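Local coordinates for protein oxalate--CoA ligase (Arabidopsis thaliana, PDB 5IE0) that belongs to the ANL superfamily of AMP-binding enzymes, with an AMP-binding region followed by a C-terminal domain, at residues P307-Y312 and G330-G335. Residues are numbered along the deposited sequence; the frame is centred on the assembly and turned at random.
Sequences PVLEAY and GPHKPG
His-332 lays its imidazole obliquely against Pro-307 and the first residues of strand 308-314. Branched Leu-309 suits its place by sending a methyl onto the ring: its CD2 sits 3.7 Å from CG of His-332, the two side chains crossing at about a right angle, while CB of Pro-307 lies 3.9 Å from CE1. From the same side of the ring, the carbonyl O of Val-308 comes within 3.2 Å of CD2 of His-332, a close approach to a ring C-H carbon that is at most weakly favourable. The ring gets there because CG of His-332 stands between its backbone N and carbonyl carbon (chi1 50°). Histidine pairs a flat ring with a polar end: its NE2 is hydrogen-bonded to Glu-301 of helix 294-304, whose carboxylate also takes the N-H of Val-308, fixing ring and strand to one group.

Farther along, Glu-310 extends fully from the strand (chi1 -175°) and reaches the loop through water. One water lies 2.7 Å from OE1 of Glu-310 and 2.9 Å from O of Lys-333; a second accepts from N of Gly-335 and is only weakly linked to the same OE1. OE2 accepts from the backbone N of Leu-292. Asn-324 further ties Glu-310 O to Lys-333 N. At the backbone angles of Gly-335 a beta carbon would collide with the carbonyl O of Pro-334, which explains glycine here. The contact docks the loop between strands 319-323 and 339-340 onto the central strand of a five-stranded mixed sheet in the AMP-binding region of an ANL-superfamily enzyme.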
# COMPACT_ATOMS: atom_id res chain seq x y z
N PRO A 307 -16.28 -6.74 10.25
CA PRO A 307 -15.81 -5.45 10.76
C PRO A 307 -14.75 -4.84 9.84
O PRO A 307 -13.81 -5.53 9.44
CB PRO A 307 -15.21 -5.81 12.12
CG PRO A 307 -14.84 -7.25 12.00
CD PRO A 307 -15.90 -7.86 11.13
N VAL A 308 -14.91 -3.57 9.50
CA VAL A 308 -13.95 -2.88 8.65
C VAL A 308 -12.97 -2.05 9.49
O VAL A 308 -13.37 -1.11 10.18
CB VAL A 308 -14.64 -1.99 7.61
CG1 VAL A 308 -13.62 -1.19 6.82
CG2 VAL A 308 -15.50 -2.84 6.68
N LEU A 309 -11.70 -2.42 9.41
CA LEU A 309 -10.63 -1.81 10.19
C LEU A 309 -9.75 -0.93 9.30
O LEU A 309 -9.12 -1.42 8.35
CB LEU A 309 -9.79 -2.89 10.87
CG LEU A 309 -10.61 -3.95 11.62
CD1 LEU A 309 -9.71 -5.03 12.21
CD2 LEU A 309 -11.45 -3.29 12.71
N GLU A 310 -9.72 0.36 9.61
CA GLU A 310 -8.91 1.30 8.86
C GLU A 310 -7.52 1.43 9.47
O GLU A 310 -7.38 1.54 10.69
CB GLU A 310 -9.58 2.67 8.80
CG GLU A 310 -8.83 3.67 7.93
CD GLU A 310 -9.51 5.02 7.84
OE1 GLU A 310 -10.51 5.24 8.56
OE2 GLU A 310 -9.04 5.86 7.05
N ALA A 311 -6.50 1.43 8.61
CA ALA A 311 -5.13 1.59 9.06
C ALA A 311 -4.47 2.78 8.36
O ALA A 311 -5.01 3.35 7.42
CB ALA A 311 -4.33 0.32 8.81
N TYR A 312 -3.28 3.13 8.85
CA TYR A 312 -2.54 4.29 8.40
C TYR A 312 -1.09 3.88 8.19
O TYR A 312 -0.46 3.29 9.08
CB TYR A 312 -2.67 5.41 9.43
CG TYR A 312 -1.74 6.59 9.30
CD1 TYR A 312 -1.64 7.31 8.12
CD2 TYR A 312 -0.99 7.01 10.39
CE1 TYR A 312 -0.80 8.41 8.02
CE2 TYR A 312 -0.15 8.10 10.31
CZ TYR A 312 -0.06 8.79 9.13
OH TYR A 312 0.79 9.87 9.07
N GLY A 330 -10.76 -4.06 20.91
CA GLY A 330 -11.29 -2.71 21.06
C GLY A 330 -12.17 -2.28 19.91
O GLY A 330 -12.29 -2.99 18.91
N PRO A 331 -12.80 -1.11 20.04
CA PRO A 331 -13.68 -0.61 18.98
C PRO A 331 -12.89 -0.08 17.80
O PRO A 331 -11.70 0.22 17.94
CB PRO A 331 -14.45 0.52 19.67
CG PRO A 331 -13.49 1.03 20.69
CD PRO A 331 -12.72 -0.17 21.18
N HIS A 332 -13.54 0.03 16.65
CA HIS A 332 -12.93 0.73 15.53
C HIS A 332 -13.77 1.97 15.24
O HIS A 332 -14.99 1.89 15.10
CB HIS A 332 -12.80 -0.17 14.30
CG HIS A 332 -14.05 -0.89 13.93
ND1 HIS A 332 -14.49 -2.02 14.59
CD2 HIS A 332 -14.95 -0.67 12.94
CE1 HIS A 332 -15.60 -2.46 14.04
NE2 HIS A 332 -15.91 -1.65 13.03
N LYS A 333 -13.10 3.12 15.17
CA LYS A 333 -13.78 4.39 15.05
C LYS A 333 -13.80 4.90 13.62
O LYS A 333 -12.75 5.05 12.99
CB LYS A 333 -13.12 5.44 15.95
CG LYS A 333 -13.11 5.10 17.42
CD LYS A 333 -12.56 6.26 18.24
CE LYS A 333 -12.54 5.93 19.73
NZ LYS A 333 -12.18 7.14 20.54
N PRO A 334 -15.00 5.16 13.08
CA PRO A 334 -15.06 5.81 11.77
C PRO A 334 -14.37 7.17 11.84
O PRO A 334 -14.49 7.86 12.86
CB PRO A 334 -16.57 5.96 11.51
CG PRO A 334 -17.22 4.96 12.43
CD PRO A 334 -16.34 4.91 13.64
N GLY A 335 -13.64 7.54 10.80
CA GLY A 335 -12.93 8.80 10.78
C GLY A 335 -11.56 8.72 11.43
O GLY A 335 -10.81 9.70 11.42
O HOH W 1 -12.20 4.06 10.29
O HOH W 2 -13.88 5.63 8.57